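Local coordinates for Mgp-operon protein 3 (Mycoplasma pneumoniae, PDB 6RJ1) that probably serves as a membrane-anchored adhesin, its extracellular part helping the bacterium attach to sugar-bearing host cell surfaces, at residues V368-L373 / D441-V446; W236-P241 / N358-L363; A60-K65 / L450-T455; D163-Q168 / Y229-E234. All blocks are in the same frame, centred on the assembly; numbering follows the deposited sequence.

In the fold
Contact 1 touches each of the other three, its centre lying about 10 Å from that of contact 2, 11 Å from contact 3 and 15 Å from contact 4. Val368 N probably bonds Leu363 O at 3.1 Å, joining contact 1 to the helix of contact 2, and Val446 N probably bonds Glu234 O at 3.0 Å, joining it to contact 4. Ile369 also packs on Ala60 and His452 of contact 3. Contacts 2 and 4 meet directly, with Trp236 NE1 2.9 Å from Val166 O in a probable hydrogen bond. Contacts 2 and 3, about 18 Å apart between centres, do not touch. All four are structural contacts in a protein with a beta-propeller-clan adhesin region.

Contact 1. Residues V368-L373 / D441-V446; sequences VIVPGL and DALPNV
Pro371 and Pro444 reach toward each other tip to tip, CD to CD at 3.9 Å, where two irregular loop segments pass. Pro371 and Gly372 form the corner of a type II beta turn running from Val370 to Leu373. Gly372 sits there with a positive phi of 97°, as usual for the third position of such a turn. Beside the two prolines, Leu443 turns its CD2 branch into the bend of the other segment. Its CG lies anti to its own carbonyl carbon, next to the backbone N (chi1 -59°). The CD2 branch meets Val370 CG2 at 3.8 Å and Pro371 CD at 4.0 Å. The leucine runs at about a right angle to the Pro371 ring and more slantwise to Val370. Its other methyl, CD1, only just approaches Val368 CG1, at 4.5 Å. Just ahead of the turn, Ile369 crosses Pro444 nearly at right angles, with CG2 set 3.8 Å from the ring's CG. No hydrogen bond crosses the contact; the side chains meet through apolar packing, and Pro444 CD and Leu443 CD2 also lie against Ile369 O. Two backbone groups find partners outside: Gln449 OE1, in helix 446-454, takes the N-H of Ile369, and Ser235 OG bonds Leu443 O. Within the turn itself, Leu373 N donates to Val370 O at 3.1 Å.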
loop_
_atom_site.group_PDB
_atom_site.type_symbol
_atom_site.label_atom_id
_atom_site.label_comp_id
_atom_site.label_asym_id
_atom_site.label_seq_id
_atom_site.Cartn_x
_atom_site.Cartn_y
_atom_site.Cartn_z
ATOM N N VAL A 368 -13.324 5.896 -0.578
ATOM C CA VAL A 368 -13.473 6.576 -1.860
ATOM C C VAL A 368 -14.814 7.311 -1.780
ATOM O O VAL A 368 -15.795 6.741 -1.288
ATOM C CB VAL A 368 -13.371 5.572 -3.049
ATOM C CG1 VAL A 368 -13.856 6.182 -4.358
ATOM C CG2 VAL A 368 -11.946 5.048 -3.206
ATOM N N ILE A 369 -14.840 8.594 -2.179
ATOM C CA ILE A 369 -16.068 9.400 -2.171
ATOM C C ILE A 369 -16.998 8.898 -3.284
ATOM O O ILE A 369 -16.709 9.091 -4.469
ATOM C CB ILE A 369 -15.799 10.939 -2.267
ATOM C CG1 ILE A 369 -14.863 11.441 -1.137
ATOM C CG2 ILE A 369 -17.123 11.740 -2.326
ATOM C CD1 ILE A 369 -14.172 12.779 -1.436
ATOM N N VAL A 370 -18.078 8.212 -2.891
ATOM C CA VAL A 370 -19.094 7.710 -3.815
ATOM C C VAL A 370 -20.386 8.498 -3.539
ATOM O O VAL A 370 -21.133 8.148 -2.617
ATOM C CB VAL A 370 -19.287 6.165 -3.772
ATOM C CG1 VAL A 370 -20.318 5.707 -4.800
ATOM C CG2 VAL A 370 -17.964 5.435 -3.994
ATOM N N PRO A 371 -20.628 9.608 -4.275
ATOM C CA PRO A 371 -21.852 10.401 -4.028
ATOM C C PRO A 371 -23.142 9.593 -4.185
ATOM O O PRO A 371 -23.280 8.819 -5.129
ATOM C CB PRO A 371 -21.746 11.557 -5.033
ATOM C CG PRO A 371 -20.292 11.613 -5.404
ATOM C CD PRO A 371 -19.831 10.186 -5.374
ATOM N N GLY A 372 -24.048 9.762 -3.224
ATOM C CA GLY A 372 -25.324 9.056 -3.164
ATOM C C GLY A 372 -25.267 7.849 -2.248
ATOM O O GLY A 372 -26.293 7.213 -1.988
ATOM N N LEU A 373 -24.050 7.533 -1.758
ATOM C CA LEU A 373 -23.741 6.428 -0.851
ATOM C C LEU A 373 -23.159 6.930 0.485
ATOM O O LEU A 373 -22.802 6.110 1.335
ATOM C CB LEU A 373 -22.751 5.466 -1.531
ATOM C CG LEU A 373 -23.321 4.180 -2.102
ATOM C CD1 LEU A 373 -24.108 4.437 -3.381
ATOM C CD2 LEU A 373 -22.220 3.199 -2.376
ATOM N N ASP A 441 -24.471 9.970 -11.566
ATOM C CA ASP A 441 -23.410 10.866 -11.099
ATOM C C ASP A 441 -22.045 10.196 -11.155
ATOM O O ASP A 441 -21.864 9.093 -10.621
ATOM C CB ASP A 441 -23.665 11.347 -9.651
ATOM C CG ASP A 441 -25.083 11.788 -9.338
ATOM O OD1 ASP A 441 -25.503 12.858 -9.850
ATOM O OD2 ASP A 441 -25.768 11.074 -8.568
ATOM N N ALA A 442 -21.084 10.875 -11.801
ATOM C CA ALA A 442 -19.694 10.420 -11.859
ATOM C C ALA A 442 -19.031 10.722 -10.510
ATOM O O ALA A 442 -19.438 11.663 -9.818
ATOM C CB ALA A 442 -18.953 11.143 -12.971
ATOM N N LEU A 443 -18.022 9.921 -10.132
ATOM C CA LEU A 443 -17.284 10.099 -8.876
ATOM C C LEU A 443 -16.429 11.364 -8.958
ATOM O O LEU A 443 -16.036 11.728 -10.061
ATOM C CB LEU A 443 -16.327 8.909 -8.635
ATOM C CG LEU A 443 -16.880 7.488 -8.533
ATOM C CD1 LEU A 443 -15.750 6.496 -8.426
ATOM C CD2 LEU A 443 -17.788 7.325 -7.337
ATOM N N PRO A 444 -16.043 12.006 -7.831
ATOM C CA PRO A 444 -15.111 13.146 -7.924
ATOM C C PRO A 444 -13.722 12.737 -8.461
ATOM O O PRO A 444 -13.390 11.550 -8.475
ATOM C CB PRO A 444 -15.013 13.636 -6.470
ATOM C CG PRO A 444 -16.183 13.036 -5.771
ATOM C CD PRO A 444 -16.397 11.729 -6.426
ATOM N N ASN A 445 -12.918 13.734 -8.900
ATOM C CA ASN A 445 -11.551 13.636 -9.461
ATOM C C ASN A 445 -10.660 12.596 -8.756
ATOM O O ASN A 445 -10.838 12.337 -7.564
ATOM C CB ASN A 445 -10.819 14.999 -9.354
ATOM C CG ASN A 445 -11.561 16.189 -9.872
ATOM O OD1 ASN A 445 -11.320 16.659 -10.988
ATOM N ND2 ASN A 445 -12.470 16.719 -9.063
ATOM N N VAL A 446 -9.642 12.082 -9.480
ATOM C CA VAL A 446 -8.630 11.179 -8.935
ATOM C C VAL A 446 -7.883 11.932 -7.810
ATOM O O VAL A 446 -7.662 11.368 -6.734
ATOM C CB VAL A 446 -7.671 10.669 -10.046
ATOM C CG1 VAL A 446 -6.435 9.976 -9.467
ATOM C CG2 VAL A 446 -8.399 9.748 -11.020
#

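Contact 2. Residues W236-P241 / N358-L363; sequences WPVYEP and NTAQAL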
loop_
_atom_site.group_PDB
_atom_site.type_symbol
_atom_site.label_atom_id
_atom_site.label_comp_id
_atom_site.label_asym_id
_atom_site.label_seq_id
_atom_site.Cartn_x
_atom_site.Cartn_y
_atom_site.Cartn_z
ATOM N N TRP A 236 -12.444 8.079 -11.977
ATOM C CA TRP A 236 -12.460 6.633 -12.140
ATOM C C TRP A 236 -13.929 6.208 -12.258
ATOM O O TRP A 236 -14.793 6.835 -11.622
ATOM C CB TRP A 236 -11.893 5.950 -10.894
ATOM C CG TRP A 236 -10.435 6.136 -10.643
ATOM C CD1 TRP A 236 -9.413 5.955 -11.530
ATOM C CD2 TRP A 236 -9.827 6.379 -9.372
ATOM N NE1 TRP A 236 -8.203 6.118 -10.894
ATOM C CE2 TRP A 236 -8.429 6.394 -9.572
ATOM C CE3 TRP A 236 -10.331 6.623 -8.081
ATOM C CZ2 TRP A 236 -7.529 6.628 -8.529
ATOM C CZ3 TRP A 236 -9.441 6.841 -7.048
ATOM C CH2 TRP A 236 -8.058 6.857 -7.274
ATOM N N PRO A 237 -14.266 5.143 -13.019
ATOM C CA PRO A 237 -15.663 4.688 -13.020
ATOM C C PRO A 237 -15.923 3.780 -11.818
ATOM O O PRO A 237 -14.986 3.217 -11.243
ATOM C CB PRO A 237 -15.797 3.933 -14.345
ATOM C CG PRO A 237 -14.389 3.618 -14.788
ATOM C CD PRO A 237 -13.415 4.256 -13.834
ATOM N N VAL A 238 -17.198 3.651 -11.427
ATOM C CA VAL A 238 -17.615 2.765 -10.325
ATOM C C VAL A 238 -17.519 1.309 -10.813
ATOM O O VAL A 238 -17.309 0.397 -10.021
ATOM C CB VAL A 238 -19.030 3.094 -9.771
ATOM C CG1 VAL A 238 -18.975 3.907 -8.486
ATOM C CG2 VAL A 238 -19.953 3.725 -10.815
ATOM N N TYR A 239 -17.635 1.127 -12.138
ATOM C CA TYR A 239 -17.569 -0.145 -12.850
ATOM C C TYR A 239 -16.131 -0.551 -13.125
ATOM O O TYR A 239 -15.266 0.301 -13.368
ATOM C CB TYR A 239 -18.358 -0.074 -14.172
ATOM C CG TYR A 239 -19.652 0.697 -14.053
ATOM C CD1 TYR A 239 -20.798 0.098 -13.538
ATOM C CD2 TYR A 239 -19.724 2.037 -14.422
ATOM C CE1 TYR A 239 -21.985 0.816 -13.386
ATOM C CE2 TYR A 239 -20.905 2.765 -14.278
ATOM C CZ TYR A 239 -22.037 2.149 -13.763
ATOM O OH TYR A 239 -23.203 2.862 -13.622
ATOM N N GLU A 240 -15.884 -1.864 -13.089
ATOM C CA GLU A 240 -14.588 -2.478 -13.368
ATOM C C GLU A 240 -14.794 -3.809 -14.108
ATOM O O GLU A 240 -15.765 -4.513 -13.817
ATOM C CB GLU A 240 -13.717 -2.617 -12.104
ATOM C CG GLU A 240 -14.345 -3.384 -10.948
ATOM C CD GLU A 240 -13.324 -3.920 -9.969
ATOM O OE1 GLU A 240 -12.431 -4.684 -10.403
ATOM O OE2 GLU A 240 -13.410 -3.577 -8.769
ATOM N N PRO A 241 -13.928 -4.151 -15.098
ATOM C CA PRO A 241 -14.154 -5.386 -15.871
ATOM C C PRO A 241 -13.857 -6.695 -15.145
ATOM O O PRO A 241 -13.017 -6.737 -14.243
ATOM C CB PRO A 241 -13.250 -5.203 -17.089
ATOM C CG PRO A 241 -12.151 -4.348 -16.609
ATOM C CD PRO A 241 -12.739 -3.419 -15.591
ATOM N N ASN A 358 -20.203 -3.719 -10.585
ATOM C CA ASN A 358 -20.503 -2.431 -9.964
ATOM C C ASN A 358 -19.961 -2.552 -8.538
ATOM O O ASN A 358 -20.508 -3.305 -7.721
ATOM C CB ASN A 358 -22.016 -2.153 -9.987
ATOM C CG ASN A 358 -22.410 -0.730 -9.678
ATOM O OD1 ASN A 358 -21.887 -0.087 -8.759
ATOM N ND2 ASN A 358 -23.367 -0.209 -10.434
ATOM N N THR A 359 -18.835 -1.884 -8.267
ATOM C CA THR A 359 -18.174 -1.981 -6.964
ATOM C C THR A 359 -18.314 -0.695 -6.139
ATOM O O THR A 359 -17.441 -0.387 -5.321
ATOM C CB THR A 359 -16.723 -2.438 -7.136
ATOM O OG1 THR A 359 -16.078 -1.599 -8.098
ATOM C CG2 THR A 359 -16.613 -3.905 -7.553
ATOM N N ALA A 360 -19.444 0.023 -6.319
ATOM C CA ALA A 360 -19.755 1.274 -5.625
ATOM C C ALA A 360 -19.640 1.187 -4.097
ATOM O O ALA A 360 -18.959 2.024 -3.493
ATOM C CB ALA A 360 -21.138 1.766 -6.020
ATOM N N GLN A 361 -20.274 0.162 -3.487
ATOM C CA GLN A 361 -20.290 -0.049 -2.032
ATOM C C GLN A 361 -18.945 -0.495 -1.487
ATOM O O GLN A 361 -18.635 -0.219 -0.326
ATOM C CB GLN A 361 -21.415 -0.999 -1.603
ATOM C CG GLN A 361 -22.806 -0.553 -2.051
ATOM C CD GLN A 361 -23.225 -1.131 -3.393
ATOM O OE1 GLN A 361 -22.404 -1.517 -4.238
ATOM N NE2 GLN A 361 -24.525 -1.203 -3.615
ATOM N N ALA A 362 -18.141 -1.168 -2.331
ATOM C CA ALA A 362 -16.797 -1.615 -1.974
ATOM C C ALA A 362 -15.880 -0.399 -1.891
ATOM O O ALA A 362 -15.132 -0.276 -0.922
ATOM C CB ALA A 362 -16.276 -2.616 -2.996
ATOM N N LEU A 363 -16.005 0.532 -2.868
ATOM C CA LEU A 363 -15.229 1.773 -2.932
ATOM C C LEU A 363 -15.546 2.703 -1.772
ATOM O O LEU A 363 -14.625 3.177 -1.119
ATOM C CB LEU A 363 -15.428 2.498 -4.271
ATOM C CG LEU A 363 -14.923 1.792 -5.525
ATOM C CD1 LEU A 363 -15.647 2.305 -6.757
ATOM C CD2 LEU A 363 -13.400 1.922 -5.672
#
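Thr359 grips the carbonyl of Val238 twice. Its hydroxyl, OG1, donates to Val238 O at 3.0 Å, nearly in line with the carbonyl bond (166°), while its backbone N donates to the same oxygen at 3.3 Å from above the carbonyl plane. The hydroxyl can do this because OG1 stands between the backbone N and the carbonyl carbon (chi1 52°). Alongside, Val238 CG1 rests on Ala360 CB at 3.9 Å and on Leu363 CD1 at 4.1 Å, which brings the first turn of the helix into the packing. Next door, Tyr239 and Asn358 form an antiparallel, non-hydrogen-bonded pair with both side chains on one face. They lie side by side pointing the same way, Asn358 ND2 3.4 Å from Tyr239 CE1, the amide plane turned 72° from the ring. Asn358 ND2 is held by Ala268 O, and its OD1 takes a weak bond from Ala360 N at 3.5 Å. Glu240 also crosses Thr359 at about a right angle; farther out, its carboxylate is fixed by a salt bridge to Arg227 and by a hydrogen bond to Thr171. The contact thus joins the small antiparallel sheet of strands 239-241 and 356-358 to the start of helix 360-365, with helix 253-267 packing through Trp256 and Ala264 against the Tyr239 side chain.

Contact 3. Residues A60-K65 / L450-T455; sequences ALVRVK and LYHTST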
loop_
_atom_site.group_PDB
_atom_site.type_symbol
_atom_site.label_atom_id
_atom_site.label_comp_id
_atom_site.label_asym_id
_atom_site.label_seq_id
_atom_site.Cartn_x
_atom_site.Cartn_y
_atom_site.Cartn_z
ATOM N N ALA A 60 -16.651 13.940 3.185
ATOM C CA ALA A 60 -16.955 13.437 1.838
ATOM C C ALA A 60 -17.311 14.602 0.888
ATOM O O ALA A 60 -17.570 14.393 -0.302
ATOM C CB ALA A 60 -18.098 12.440 1.905
ATOM N N LEU A 61 -17.326 15.827 1.422
ATOM C CA LEU A 61 -17.625 17.017 0.647
ATOM C C LEU A 61 -16.366 17.719 0.165
ATOM O O LEU A 61 -16.477 18.729 -0.530
ATOM C CB LEU A 61 -18.529 17.983 1.430
ATOM C CG LEU A 61 -19.991 17.573 1.582
ATOM C CD1 LEU A 61 -20.674 18.439 2.606
ATOM C CD2 LEU A 61 -20.739 17.637 0.262
ATOM N N VAL A 62 -15.172 17.194 0.517
ATOM C CA VAL A 62 -13.897 17.769 0.090
ATOM C C VAL A 62 -13.758 17.642 -1.440
ATOM O O VAL A 62 -14.082 16.592 -1.992
ATOM C CB VAL A 62 -12.679 17.198 0.879
ATOM C CG1 VAL A 62 -12.339 15.759 0.480
ATOM C CG2 VAL A 62 -11.461 18.104 0.748
ATOM N N ARG A 63 -13.362 18.729 -2.121
ATOM C CA ARG A 63 -13.168 18.729 -3.568
ATOM C C ARG A 63 -11.814 19.334 -3.919
ATOM O O ARG A 63 -11.483 20.414 -3.435
ATOM C CB ARG A 63 -14.334 19.421 -4.311
ATOM C CG ARG A 63 -15.652 18.630 -4.293
ATOM C CD ARG A 63 -15.550 17.243 -4.922
ATOM N NE ARG A 63 -16.830 16.533 -4.922
ATOM C CZ ARG A 63 -17.322 15.848 -3.889
ATOM N NH1 ARG A 63 -16.648 15.776 -2.748
ATOM N NH2 ARG A 63 -18.495 15.232 -3.991
ATOM N N VAL A 64 -11.007 18.603 -4.709
ATOM C CA VAL A 64 -9.668 19.059 -5.090
ATOM C C VAL A 64 -9.572 19.262 -6.606
ATOM O O VAL A 64 -10.159 18.498 -7.373
ATOM C CB VAL A 64 -8.535 18.150 -4.514
ATOM C CG1 VAL A 64 -7.149 18.679 -4.861
ATOM C CG2 VAL A 64 -8.663 17.992 -3.000
ATOM N N LYS A 65 -8.864 20.330 -7.027
ATOM C CA LYS A 65 -8.611 20.617 -8.433
ATOM C C LYS A 65 -7.108 20.758 -8.706
ATOM O O LYS A 65 -6.350 21.225 -7.850
ATOM C CB LYS A 65 -9.427 21.825 -8.953
ATOM C CG LYS A 65 -8.975 23.212 -8.484
ATOM C CD LYS A 65 -9.685 24.345 -9.215
ATOM C CE LYS A 65 -9.313 25.732 -8.716
ATOM N NZ LYS A 65 -9.754 25.979 -7.308
ATOM N N LEU A 450 -7.536 10.927 -3.966
ATOM C CA LEU A 450 -6.208 10.779 -3.384
ATOM C C LEU A 450 -6.096 11.632 -2.117
ATOM O O LEU A 450 -5.502 11.168 -1.144
ATOM C CB LEU A 450 -5.086 11.112 -4.383
ATOM C CG LEU A 450 -4.894 10.163 -5.565
ATOM C CD1 LEU A 450 -4.032 10.799 -6.632
ATOM C CD2 LEU A 450 -4.325 8.832 -5.133
ATOM N N TYR A 451 -6.708 12.836 -2.093
ATOM C CA TYR A 451 -6.676 13.653 -0.881
ATOM C C TYR A 451 -7.464 12.995 0.257
ATOM O O TYR A 451 -6.922 12.825 1.354
ATOM C CB TYR A 451 -7.123 15.111 -1.117
ATOM C CG TYR A 451 -7.124 15.922 0.166
ATOM C CD1 TYR A 451 -5.940 16.447 0.686
ATOM C CD2 TYR A 451 -8.289 16.079 0.916
ATOM C CE1 TYR A 451 -5.923 17.131 1.898
ATOM C CE2 TYR A 451 -8.281 16.755 2.134
ATOM C CZ TYR A 451 -7.099 17.284 2.616
ATOM O OH TYR A 451 -7.103 17.960 3.805
ATOM N N HIS A 452 -8.734 12.626 -0.012
ATOM C CA HIS A 452 -9.637 11.986 0.952
ATOM C C HIS A 452 -9.073 10.684 1.523
ATOM O O HIS A 452 -9.156 10.476 2.729
ATOM C CB HIS A 452 -11.017 11.760 0.329
ATOM C CG HIS A 452 -12.076 11.421 1.326
ATOM N ND1 HIS A 452 -12.474 10.120 1.530
ATOM C CD2 HIS A 452 -12.784 12.230 2.147
ATOM C CE1 HIS A 452 -13.417 10.172 2.455
ATOM N NE2 HIS A 452 -13.636 11.424 2.858
ATOM N N THR A 453 -8.475 9.827 0.675
ATOM C CA THR A 453 -7.868 8.570 1.133
ATOM C C THR A 453 -6.523 8.795 1.862
ATOM O O THR A 453 -6.186 8.004 2.733
ATOM C CB THR A 453 -7.756 7.531 -0.004
ATOM O OG1 THR A 453 -7.044 8.083 -1.112
ATOM C CG2 THR A 453 -9.107 6.990 -0.456
ATOM N N SER A 454 -5.759 9.854 1.515
ATOM C CA SER A 454 -4.457 10.136 2.146
ATOM C C SER A 454 -4.547 10.570 3.625
ATOM O O SER A 454 -3.556 10.474 4.357
ATOM C CB SER A 454 -3.653 11.147 1.338
ATOM O OG SER A 454 -4.256 12.430 1.337
ATOM N N THR A 455 -5.726 11.043 4.057
ATOM C CA THR A 455 -5.950 11.485 5.434
ATOM C C THR A 455 -6.640 10.335 6.165
ATOM O O THR A 455 -7.830 10.421 6.497
ATOM C CB THR A 455 -6.706 12.823 5.437
ATOM O OG1 THR A 455 -8.013 12.642 4.887
ATOM C CG2 THR A 455 -5.976 13.911 4.667
#
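Tyr451 projects from its helix toward Val64 and Val62, with CG anti to the backbone N (chi1 178°). Starting at the root, Tyr451 CB touches Val64 CG2 at 3.8 Å, and the ring atom CG lies 4.1 Å from that same methyl. Farther along one flank of the ring the neighbour changes: CD2 comes to 3.8 Å from Val62 CG2, and CE2 to 3.7 Å. Both valines cross the tyrosine at about a right angle. At the tip, OH is engaged by Leu134 O and Ser113 N. Phe84 of strand 82-84 meets the ring edge-to-face. The motif is a helix packed against a small antiparallel sheet, helix 446-454 meeting strand 64-66 and the loop leading into it, with strand 82-84 paired to that strand. One residue on, His452 brings its ring edge to the loop, CD2 sitting 3.9 Å from Val62 CG1, and its ND1 is bonded to Gly367 O. The loop is in turn braced by its own arginine: in the plane of the Arg63 guanidinium, NH1 donates to Ala60 O at 3.0 Å and to Val62 O at 2.8 Å.

Contact 4. Residues D163-Q168 / Y229-E234; sequences DLLVEQ and YRKLNE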
loop_
_atom_site.group_PDB
_atom_site.type_symbol
_atom_site.label_atom_id
_atom_site.label_comp_id
_atom_site.label_asym_id
_atom_site.label_seq_id
_atom_site.Cartn_x
_atom_site.Cartn_y
_atom_site.Cartn_z
ATOM N N ASP A 163 0.702 14.517 -16.876
ATOM C CA ASP A 163 0.558 13.279 -17.634
ATOM C C ASP A 163 0.335 12.049 -16.774
ATOM O O ASP A 163 0.107 10.969 -17.319
ATOM C CB ASP A 163 1.776 13.075 -18.545
ATOM C CG ASP A 163 1.742 13.857 -19.843
ATOM O OD1 ASP A 163 0.619 14.197 -20.310
ATOM O OD2 ASP A 163 2.839 14.111 -20.415
ATOM N N LEU A 164 0.393 12.196 -15.439
ATOM C CA LEU A 164 0.210 11.084 -14.506
ATOM C C LEU A 164 -1.129 10.381 -14.650
ATOM O O LEU A 164 -2.185 11.020 -14.684
ATOM C CB LEU A 164 0.444 11.516 -13.051
ATOM C CG LEU A 164 0.430 10.403 -11.999
ATOM C CD1 LEU A 164 1.716 9.603 -12.017
ATOM C CD2 LEU A 164 0.173 10.965 -10.628
ATOM N N LEU A 165 -1.051 9.049 -14.722
ATOM C CA LEU A 165 -2.170 8.121 -14.820
ATOM C C LEU A 165 -2.224 7.302 -13.538
ATOM O O LEU A 165 -1.195 6.786 -13.110
ATOM C CB LEU A 165 -1.928 7.191 -16.014
ATOM C CG LEU A 165 -2.794 7.359 -17.260
ATOM C CD1 LEU A 165 -2.964 8.804 -17.650
ATOM C CD2 LEU A 165 -2.194 6.599 -18.408
ATOM N N VAL A 166 -3.405 7.222 -12.899
ATOM C CA VAL A 166 -3.594 6.429 -11.682
ATOM C C VAL A 166 -4.676 5.378 -11.952
ATOM O O VAL A 166 -5.747 5.701 -12.467
ATOM C CB VAL A 166 -3.905 7.275 -10.410
ATOM C CG1 VAL A 166 -3.916 6.401 -9.151
ATOM C CG2 VAL A 166 -2.920 8.431 -10.243
ATOM N N GLU A 167 -4.383 4.123 -11.616
ATOM C CA GLU A 167 -5.308 3.010 -11.784
ATOM C C GLU A 167 -6.472 3.135 -10.795
ATOM O O GLU A 167 -6.255 3.536 -9.645
ATOM C CB GLU A 167 -4.583 1.680 -11.541
ATOM C CG GLU A 167 -5.339 0.458 -12.043
ATOM C CD GLU A 167 -4.889 -0.874 -11.476
ATOM O OE1 GLU A 167 -3.920 -0.897 -10.683
ATOM O OE2 GLU A 167 -5.508 -1.901 -11.835
ATOM N N GLN A 168 -7.696 2.745 -11.226
ATOM C CA GLN A 168 -8.859 2.729 -10.345
ATOM C C GLN A 168 -8.567 1.776 -9.166
ATOM O O GLN A 168 -7.818 0.810 -9.356
ATOM C CB GLN A 168 -10.156 2.383 -11.107
ATOM C CG GLN A 168 -10.263 0.963 -11.644
ATOM C CD GLN A 168 -11.549 0.733 -12.396
ATOM O OE1 GLN A 168 -11.542 0.277 -13.535
ATOM N NE2 GLN A 168 -12.683 1.036 -11.777
ATOM N N TYR A 229 -7.371 3.795 -15.965
ATOM C CA TYR A 229 -6.198 4.578 -15.628
ATOM C C TYR A 229 -6.664 5.983 -15.920
ATOM O O TYR A 229 -7.181 6.248 -17.017
ATOM C CB TYR A 229 -4.993 4.210 -16.501
ATOM C CG TYR A 229 -4.290 2.958 -16.037
ATOM C CD1 TYR A 229 -3.359 2.999 -14.999
ATOM C CD2 TYR A 229 -4.569 1.725 -16.620
ATOM C CE1 TYR A 229 -2.716 1.843 -14.557
ATOM C CE2 TYR A 229 -3.930 0.564 -16.192
ATOM C CZ TYR A 229 -3.001 0.626 -15.162
ATOM O OH TYR A 229 -2.373 -0.530 -14.749
ATOM N N ARG A 230 -6.608 6.862 -14.923
ATOM C CA ARG A 230 -7.117 8.206 -15.146
ATOM C C ARG A 230 -6.131 9.293 -14.736
ATOM O O ARG A 230 -5.275 9.076 -13.874
ATOM C CB ARG A 230 -8.485 8.401 -14.439
ATOM C CG ARG A 230 -9.635 7.526 -14.941
ATOM C CD ARG A 230 -10.236 8.023 -16.243
ATOM N NE ARG A 230 -11.336 7.177 -16.721
ATOM C CZ ARG A 230 -11.183 6.128 -17.529
ATOM N NH1 ARG A 230 -12.236 5.415 -17.906
ATOM N NH2 ARG A 230 -9.973 5.776 -17.952
ATOM N N LYS A 231 -6.267 10.470 -15.367
ATOM C CA LYS A 231 -5.482 11.653 -15.052
ATOM C C LYS A 231 -6.064 12.284 -13.773
ATOM O O LYS A 231 -7.186 11.963 -13.375
ATOM C CB LYS A 231 -5.490 12.642 -16.221
ATOM C CG LYS A 231 -4.573 12.239 -17.370
ATOM C CD LYS A 231 -4.180 13.444 -18.218
ATOM C CE LYS A 231 -3.050 13.103 -19.153
ATOM N NZ LYS A 231 -2.566 14.296 -19.896
ATOM N N LEU A 232 -5.281 13.144 -13.116
ATOM C CA LEU A 232 -5.626 13.804 -11.862
ATOM C C LEU A 232 -7.024 14.452 -11.836
ATOM O O LEU A 232 -7.745 14.290 -10.852
ATOM C CB LEU A 232 -4.525 14.825 -11.532
ATOM C CG LEU A 232 -3.532 14.487 -10.405
ATOM C CD1 LEU A 232 -3.217 13.007 -10.310
ATOM C CD2 LEU A 232 -2.273 15.293 -10.550
ATOM N N ASN A 233 -7.407 15.139 -12.923
ATOM C CA ASN A 233 -8.705 15.810 -13.053
ATOM C C ASN A 233 -9.802 14.921 -13.671
ATOM O O ASN A 233 -10.966 15.337 -13.750
ATOM C CB ASN A 233 -8.565 17.135 -13.805
ATOM C CG ASN A 233 -7.781 18.160 -13.030
ATOM O OD1 ASN A 233 -8.178 18.597 -11.944
ATOM N ND2 ASN A 233 -6.638 18.553 -13.561
ATOM N N GLU A 234 -9.430 13.698 -14.086
ATOM C CA GLU A 234 -10.369 12.722 -14.628
ATOM C C GLU A 234 -10.968 11.951 -13.455
ATOM O O GLU A 234 -10.462 12.044 -12.331
ATOM C CB GLU A 234 -9.669 11.766 -15.612
ATOM C CG GLU A 234 -9.451 12.347 -16.999
ATOM C CD GLU A 234 -8.611 11.534 -17.969
ATOM O OE1 GLU A 234 -8.036 10.498 -17.561
ATOM O OE2 GLU A 234 -8.522 11.944 -19.150
#
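Val166 and Arg230 exchange two backbone hydrogen bonds, Val166 N to Arg230 O and Arg230 N to Val166 O, both 2.8 Å. At one end, Lys231 stretches an extended chain beside Asp163 to form a salt bridge, NZ to OD1 at 3.2 Å, using that oxygen's anti lone pair. The ammonium also bonds Gln162 O, and Ser526 holds the carboxylate's OD2. Past the strand pairing, a type I turn from Lys231 to Glu234 is closed by Glu234 N to Lys231 O at 2.9 Å, and Glu234 OE1 takes the N-H of Lys231 at 2.8 Å. At the other end Glu167 lies over one face of Tyr229: CG sits 4.2 Å from the ring centroid, 24° off its normal, a CH-pi contact. The carboxylate runs nearly parallel to the ring, the planes 17° apart; Arg181 and Arg227 salt-bridge it and Tyr662 bonds it, while Tyr229 OH goes to Asn655. Around this, Leu165 CG packs on Tyr229 CB at 3.9 Å, and Leu164 CD2 on Leu232 CD1 at 4.0 Å. With strand 650-654 pairing parallel to 165-167, this is a short antiparallel strand pair within a larger mixed beta sheet.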